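Local coordinates for lysin (Bacillus phage PBC5, PDB 6ILU), which probably binds the bacterial cell wall, as the SH3b-type cell-wall-binding domain of a phage endolysin, at residues I40-K43 and I44-V48; F94-P98 and S99-L103. All coordinates share one frame; numbering follows the deposited sequence.

Interaction 1 (I40-K43 and I44-V48); sequences ITKK and IPYKV. With SO4 (sulfate ion), chain E.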
ATOM      1  N   ILE A  40      16.092   6.192  10.337  1.00 28.71           N
ATOM      2  CA  ILE A  40      15.812   7.400   9.532  1.00 26.40           C
ATOM      3  C   ILE A  40      15.558   8.613  10.444  1.00 30.99           C
ATOM      4  O   ILE A  40      14.603   8.572  11.217  1.00 33.18           O
ATOM      5  CB  ILE A  40      14.527   7.284   8.668  1.00 36.03           C
ATOM      6  CG1 ILE A  40      14.580   6.175   7.641  1.00 42.05           C
ATOM      7  CG2 ILE A  40      14.266   8.579   7.891  1.00 34.85           C
ATOM      8  CD1 ILE A  40      13.221   6.083   6.930  1.00 43.46           C
ATOM      9  N   THR A  41      16.336   9.682  10.320  1.00 29.29           N
ATOM     10  CA  THR A  41      16.169  10.840  11.200  1.00 30.75           C
ATOM     11  C   THR A  41      15.666  12.041  10.405  1.00 34.27           C
ATOM     12  O   THR A  41      15.211  13.022  10.975  1.00 34.19           O
ATOM     13  CB  THR A  41      17.487  11.226  11.920  1.00 37.58           C
ATOM     14  OG1 THR A  41      18.549  11.340  10.955  1.00 37.66           O
ATOM     15  CG2 THR A  41      17.860  10.180  12.972  1.00 37.04           C
ATOM     16  N   LYS A  42      15.759  11.968   9.079  1.00 31.33           N
ATOM     17  CA  LYS A  42      15.354  13.091   8.235  1.00 33.46           C
ATOM     18  C   LYS A  42      13.881  13.008   7.984  1.00 31.60           C
ATOM     19  O   LYS A  42      13.423  12.125   7.261  1.00 30.97           O
ATOM     20  CB  LYS A  42      16.104  13.079   6.886  1.00 35.33           C
ATOM     21  CG  LYS A  42      15.827  14.282   6.002  1.00 40.26           C
ATOM     22  CD  LYS A  42      16.330  15.541   6.693  1.00 49.18           C
ATOM     23  CE  LYS A  42      16.279  16.787   5.812  1.00 53.87           C
ATOM     24  NZ  LYS A  42      16.810  17.968   6.585  1.00 59.88           N
ATOM     25  N   LYS A  43      13.126  13.924   8.564  1.00 31.33           N
ATOM     26  CA  LYS A  43      11.689  13.879   8.407  1.00 28.86           C
ATOM     27  C   LYS A  43      11.233  14.594   7.141  1.00 27.59           C
ATOM     28  O   LYS A  43      11.222  15.819   7.075  1.00 30.65           O
ATOM     29  CB  LYS A  43      11.006  14.512   9.621  1.00 30.59           C
ATOM     30  CG  LYS A  43       9.501  14.452   9.521  1.00 29.45           C
ATOM     31  CD  LYS A  43       8.927  14.975  10.834  1.00 30.19           C
ATOM     32  CE  LYS A  43       7.415  14.995  10.755  1.00 30.45           C
ATOM     33  NZ  LYS A  43       6.754  15.250  12.038  1.00 29.99           N
ATOM     34  N   ILE A  44      10.908  13.802   6.128  1.00 27.01           N
ATOM     35  CA  ILE A  44      10.297  14.268   4.891  1.00 27.64           C
ATOM     36  C   ILE A  44       9.266  13.216   4.487  1.00 25.56           C
ATOM     37  O   ILE A  44       9.311  12.089   4.979  1.00 25.61           O
ATOM     38  CB  ILE A  44      11.324  14.428   3.748  1.00 28.01           C
ATOM     39  CG1 ILE A  44      12.119  13.144   3.598  1.00 28.96           C
ATOM     40  CG2 ILE A  44      12.244  15.600   3.971  1.00 31.43           C
ATOM     41  CD1 ILE A  44      12.871  13.097   2.297  1.00 31.05           C
ATOM     42  N   PRO A  45       8.359  13.553   3.565  1.00 27.23           N
ATOM     43  CA  PRO A  45       7.475  12.472   3.094  1.00 24.49           C
ATOM     44  C   PRO A  45       8.258  11.379   2.336  1.00 24.13           C
ATOM     45  O   PRO A  45       9.145  11.708   1.542  1.00 25.91           O
ATOM     46  CB  PRO A  45       6.502  13.192   2.152  1.00 29.87           C
ATOM     47  CG  PRO A  45       6.549  14.627   2.546  1.00 31.34           C
ATOM     48  CD  PRO A  45       7.963  14.873   3.042  1.00 30.46           C
ATOM     49  N   TYR A  46       7.936  10.105   2.591  1.00 23.09           N
ATOM     50  CA  TYR A  46       8.565   8.979   1.910  1.00 24.97           C
ATOM     51  C   TYR A  46       7.517   8.166   1.167  1.00 23.97           C
ATOM     52  O   TYR A  46       6.508   7.811   1.756  1.00 22.67           O
ATOM     53  CB  TYR A  46       9.286   8.073   2.909  1.00 25.89           C
ATOM     54  CG  TYR A  46      10.519   8.729   3.532  1.00 26.55           C
ATOM     55  CD1 TYR A  46      11.708   8.797   2.831  1.00 30.35           C
ATOM     56  CD2 TYR A  46      10.461   9.271   4.817  1.00 29.94           C
ATOM     57  CE1 TYR A  46      12.848   9.392   3.392  1.00 31.49           C
ATOM     58  CE2 TYR A  46      11.586   9.885   5.398  1.00 31.53           C
ATOM     59  CZ  TYR A  46      12.775   9.929   4.672  1.00 30.72           C
ATOM     60  OH  TYR A  46      13.872  10.542   5.244  1.00 31.18           O
ATOM     61  N   LYS A  47       7.771   7.842  -0.106  1.00 22.43           N
ATOM     62  CA  LYS A  47       6.856   6.979  -0.846  1.00 19.50           C
ATOM     63  C   LYS A  47       6.856   5.560  -0.254  1.00 22.81           C
ATOM     64  O   LYS A  47       7.897   5.039   0.156  1.00 21.16           O
ATOM     65  CB  LYS A  47       7.224   6.932  -2.336  1.00 21.87           C
ATOM     66  CG  LYS A  47       6.135   6.204  -3.192  1.00 23.77           C
ATOM     67  CD  LYS A  47       6.347   6.433  -4.715  1.00 28.23           C
ATOM     68  CE  LYS A  47       6.225   7.912  -5.064  1.00 33.12           C
ATOM     69  NZ  LYS A  47       6.550   8.141  -6.503  1.00 38.93           N
ATOM     70  N   VAL A  48       5.668   4.974  -0.140  1.00 19.76           N
ATOM     71  CA  VAL A  48       5.495   3.611   0.348  1.00 16.31           C
ATOM     72  C   VAL A  48       5.341   2.681  -0.863  1.00 17.69           C
ATOM     73  O   VAL A  48       4.502   2.936  -1.753  1.00 19.49           O
ATOM     74  CB  VAL A  48       4.227   3.515   1.205  1.00 19.25           C
ATOM     75  CG1 VAL A  48       3.974   2.079   1.619  1.00 18.23           C
ATOM     76  CG2 VAL A  48       4.367   4.433   2.483  1.00 20.64           C
TER
HETATM   77  S   SO4 E 403      18.183   9.302   6.695  1.00104.37           S
HETATM   78  O1  SO4 E 403      18.104   9.873   8.038  1.00102.26           O
HETATM   79  O2  SO4 E 403      18.538   7.887   6.786  1.00104.43           O
HETATM   80  O3  SO4 E 403      19.199  10.003   5.913  1.00105.13           O
HETATM   81  O4  SO4 E 403      16.886   9.443   6.033  1.00106.01           O

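Interaction 2 (F94-P98 and S99-L103); sequences FYDGP and SGNFL. With EDO (1,2-ethanediol), chain L; SO4 (sulfate ion), chain C.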
ATOM      1  N   PHE A  94     -12.301  -9.091  -9.357  1.00 17.31           N
ATOM      2  CA  PHE A  94     -11.090  -9.200  -8.548  1.00 16.35           C
ATOM      3  C   PHE A  94     -10.721 -10.662  -8.342  1.00 15.28           C
ATOM      4  O   PHE A  94     -11.592 -11.602  -8.427  1.00 18.62           O
ATOM      5  CB  PHE A  94     -11.207  -8.440  -7.162  1.00 16.48           C
ATOM      6  CG  PHE A  94     -12.308  -8.904  -6.239  1.00 17.63           C
ATOM      7  CD1 PHE A  94     -12.138  -9.997  -5.420  1.00 16.72           C
ATOM      8  CD2 PHE A  94     -13.526  -8.207  -6.190  1.00 19.34           C
ATOM      9  CE1 PHE A  94     -13.147 -10.422  -4.574  1.00 18.96           C
ATOM     10  CE2 PHE A  94     -14.553  -8.604  -5.342  1.00 19.59           C
ATOM     11  CZ  PHE A  94     -14.362  -9.718  -4.520  1.00 21.20           C
ATOM     12  N   TYR A  95      -9.426 -10.834  -8.016  1.00 15.93           N
ATOM     13  CA  TYR A  95      -8.774 -12.149  -8.024  1.00 16.04           C
ATOM     14  C   TYR A  95      -8.070 -12.395  -6.703  1.00 17.05           C
ATOM     15  O   TYR A  95      -7.865 -11.455  -5.914  1.00 18.04           O
ATOM     16  CB  TYR A  95      -7.754 -12.247  -9.185  1.00 14.93           C
ATOM     17  CG  TYR A  95      -8.447 -12.053 -10.523  1.00 16.94           C
ATOM     18  CD1 TYR A  95      -8.886 -13.147 -11.260  1.00 18.44           C
ATOM     19  CD2 TYR A  95      -8.690 -10.773 -11.017  1.00 16.41           C
ATOM     20  CE1 TYR A  95      -9.561 -12.961 -12.502  1.00 18.61           C
ATOM     21  CE2 TYR A  95      -9.360 -10.583 -12.269  1.00 18.79           C
ATOM     22  CZ  TYR A  95      -9.786 -11.683 -12.955  1.00 21.91           C
ATOM     23  OH  TYR A  95     -10.438 -11.507 -14.157  1.00 23.86           O
ATOM     24  N   ASP A  96      -7.679 -13.635  -6.452  1.00 15.27           N
ATOM     25  CA  ASP A  96      -6.980 -13.904  -5.160  1.00 16.56           C
ATOM     26  C   ASP A  96      -5.463 -13.645  -5.159  1.00 18.17           C
ATOM     27  O   ASP A  96      -4.755 -13.926  -4.162  1.00 21.63           O
ATOM     28  CB  ASP A  96      -7.302 -15.327  -4.698  1.00 20.17           C
ATOM     29  CG  ASP A  96      -6.595 -16.422  -5.490  1.00 24.81           C
ATOM     30  OD1 ASP A  96      -5.938 -16.159  -6.505  1.00 21.20           O
ATOM     31  OD2 ASP A  96      -6.721 -17.598  -5.075  1.00 29.25           O
ATOM     32  N   GLY A  97      -4.977 -13.071  -6.232  1.00 18.24           N
ATOM     33  CA  GLY A  97      -3.603 -12.582  -6.304  1.00 19.31           C
ATOM     34  C   GLY A  97      -3.431 -12.051  -7.697  1.00 22.70           C
ATOM     35  O   GLY A  97      -4.307 -12.196  -8.539  1.00 21.27           O
ATOM     36  N   PRO A  98      -2.270 -11.465  -7.979  1.00 21.48           N
ATOM     37  CA  PRO A  98      -1.936 -11.090  -9.352  1.00 21.31           C
ATOM     38  C   PRO A  98      -2.065 -12.299 -10.288  1.00 23.93           C
ATOM     39  O   PRO A  98      -1.450 -13.346 -10.025  1.00 25.24           O
ATOM     40  CB  PRO A  98      -0.467 -10.647  -9.257  1.00 24.67           C
ATOM     41  CG  PRO A  98      -0.232 -10.418  -7.833  1.00 26.63           C
ATOM     42  CD  PRO A  98      -1.150 -11.282  -7.039  1.00 23.55           C
ATOM     43  N   SER A  99      -2.853 -12.165 -11.351  1.00 25.03           N
ATOM     44  CA  SER A  99      -3.093 -13.249 -12.318  1.00 25.01           C
ATOM     45  C   SER A  99      -3.638 -14.493 -11.619  1.00 24.63           C
ATOM     46  O   SER A  99      -3.377 -15.620 -12.024  1.00 24.67           O
ATOM     47  CB  SER A  99      -1.818 -13.602 -13.099  1.00 32.31           C
ATOM     48  OG  SER A  99      -1.353 -12.468 -13.816  1.00 33.58           O
ATOM     49  N   GLY A 100      -4.420 -14.267 -10.567  1.00 21.48           N
ATOM     50  CA  GLY A 100      -4.865 -15.391  -9.743  1.00 21.99           C
ATOM     51  C   GLY A 100      -6.258 -15.909 -10.074  1.00 19.49           C
ATOM     52  O   GLY A 100      -6.783 -15.713 -11.201  1.00 21.80           O
ATOM     53  N   ASN A 101      -6.839 -16.634  -9.126  1.00 18.57           N
ATOM     54  CA  ASN A 101      -8.173 -17.200  -9.325  1.00 20.36           C
ATOM     55  C   ASN A 101      -9.233 -16.119  -9.194  1.00 18.63           C
ATOM     56  O   ASN A 101      -9.193 -15.304  -8.262  1.00 18.30           O
ATOM     57  CB  ASN A 101      -8.453 -18.289  -8.281  1.00 20.53           C
ATOM     58  CG  ASN A 101      -7.482 -19.408  -8.365  1.00 24.72           C
ATOM     59  OD1 ASN A 101      -7.260 -19.934  -9.453  1.00 25.99           O
ATOM     60  ND2 ASN A 101      -6.827 -19.739  -7.244  1.00 25.29           N
ATOM     61  N   PHE A 102     -10.226 -16.145 -10.089  1.00 16.61           N
ATOM     62  CA  PHE A 102     -11.326 -15.211  -9.969  1.00 17.04           C
ATOM     63  C   PHE A 102     -12.106 -15.406  -8.673  1.00 17.95           C
ATOM     64  O   PHE A 102     -12.476 -16.534  -8.326  1.00 20.79           O
ATOM     65  CB  PHE A 102     -12.233 -15.393 -11.175  1.00 18.59           C
ATOM     66  CG  PHE A 102     -13.557 -14.651 -11.074  1.00 19.80           C
ATOM     67  CD1 PHE A 102     -13.583 -13.262 -11.042  1.00 18.31           C
ATOM     68  CD2 PHE A 102     -14.729 -15.342 -10.969  1.00 23.00           C
ATOM     69  CE1 PHE A 102     -14.805 -12.559 -10.963  1.00 21.58           C
ATOM     70  CE2 PHE A 102     -15.941 -14.672 -10.895  1.00 22.38           C
ATOM     71  CZ  PHE A 102     -15.970 -13.267 -10.879  1.00 22.70           C
ATOM     72  N   LEU A 103     -12.366 -14.314  -7.974  1.00 17.61           N
ATOM     73  CA  LEU A 103     -13.117 -14.420  -6.699  1.00 16.46           C
ATOM     74  C   LEU A 103     -14.459 -13.743  -6.704  1.00 19.33           C
ATOM     75  O   LEU A 103     -15.387 -14.229  -6.035  1.00 21.52           O
ATOM     76  CB  LEU A 103     -12.320 -13.779  -5.571  1.00 17.91           C
ATOM     77  CG  LEU A 103     -10.960 -14.428  -5.267  1.00 19.40           C
ATOM     78  CD1 LEU A 103     -10.386 -13.685  -4.015  1.00 16.37           C
ATOM     79  CD2 LEU A 103     -11.168 -15.908  -5.012  1.00 18.61           C
TER
HETATM   80  C1  EDO L 410      -1.887 -16.217  -5.895  1.00 37.63           C
HETATM   81  O1  EDO L 410      -1.059 -15.066  -5.990  1.00 39.79           O
HETATM   82  C2  EDO L 410      -2.735 -16.311  -7.159  1.00 36.00           C
HETATM   83  O2  EDO L 410      -3.660 -17.417  -7.074  1.00 28.06           O
HETATM   84  S   SO4 C 401     -10.758  -8.834 -16.140  1.00 38.33           S
HETATM   85  O1  SO4 C 401     -10.131 -10.134 -16.311  1.00 47.46           O
HETATM   86  O2  SO4 C 401     -10.484  -8.238 -14.840  1.00 37.49           O
HETATM   87  O3  SO4 C 401     -10.196  -8.011 -17.230  1.00 38.64           O
HETATM   88  O4  SO4 C 401     -12.192  -8.992 -16.296  1.00 44.22           O

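Interaction 1 (I40-K43 and I44-V48)
The hydroxyl of Tyr46 closes the loop by donating a hydrogen bond to the backbone carbonyl of Lys42, with Tyr46 OH 2.6 Å from Lys42 O. The bond meets the carbonyl at a C=O...O angle of 146°, the donor tilted 16° from the carbonyl plane, and Lys42 O sits at the edge of the ring. Ile40 comes at the same ring differently: its CD1 lies over one face, while Ile40 CG2 reaches the phenol end and stands 3.8 Å from Tyr46 CZ. With CG of Tyr46 anti to its carbonyl carbon (chi1 -69°), the ring runs back along the loop, and the two side chains run antiparallel alongside one another. Near the hydroxyl lies a sulfate, probably from the crystallisation liquor. Its O1 takes a nearly straight bond from Thr41 N at 2.9 Å and a weak one from Lys42 N at 3.3 Å, whereas O4 approaches the Tyr46 ring obliquely. Lys43 stretches its chain away from the loop; its NZ bonds to Tyr19 O, its backbone N to Asp21 OD1. Leu63 touches both Ile40 and Tyr46, so the connection between strands 35-40 and 46-52 packs on another loop of this SH3b-type domain. One tyrosine thus serves both chemistries: its ring supplies an apolar surface for Ile40, and its hydroxyl satisfies a carbonyl, probably steadying the loop whose Thr41 amide, with weaker help from Lys42, binds the sulfate.

Interaction 2 (F94-P98 and S99-L103)
Asp96 and Asn101 face each other across the hairpin, carboxylate and amide planes 56° apart, and three hydrogen bonds join the two residues, two of them to the carboxylate. Asn101 ND2 meets Asp96 OD2 at 3.0 Å on the syn side, 30° out of the carboxylate plane. The backbone N of Asn101 comes to Asp96 OD1 at 2.8 Å from well above that plane. Asp96 holds CG between its own backbone N and carbonyl carbon (chi1 74°), which brings the carboxylate over the turn; OD1 also accepts a bond from O2 of an ethanediol, probably from the crystallisation liquor. In return Asn101 O accepts a bond from Asp96 N at 2.9 Å. Tyr95 and Phe102 form an antiparallel non-hydrogen-bonded pair whose side chains diverge, yet Tyr95 CE1 still lies 3.8 Å from Phe102 CB and near the plane of the Phe102 ring, at its edge. Beyond, Tyr95 OH gives a 2.6 Å bond to O1 of a sulfate that Asn93, Lys131 and His134 also bind. The side chains of Phe94 and Leu103 lie roughly perpendicular, Phe94 CE1 3.6 Å from Leu103 CB, beside the backbone bond from Leu103 N to Phe94 O. The type II turn from Gly97 to Gly100 finishes the hairpin, with Tyr121 touching Tyr95, Pro98 and Ser99. With both carboxylate oxygens engaged by N-H groups, the rotation of the carboxylate is probably restricted and its negative charge probably stabilised.

Interactions 1 and 2 occur in series along the chain, on opposite sides of its centre. Their own centres are 33 Å apart and their nearest atoms about 15 Å, so neither touches the other. Both are surface contacts in which a connection between strands folds back on itself, but the closure differs: residues 40-48 rely on an aromatic hydroxyl reaching a carbonyl, residues 94-103 on a carboxylate braced by amide groups within a true hairpin. Each also has a tyrosine near a separate sulfate: Tyr95 is hydrogen-bonded to its sulfate, whereas Tyr46 spends its proton on a carbonyl and only lies near the other. These ions show where anions can settle; they do not by themselves locate the cell-wall site.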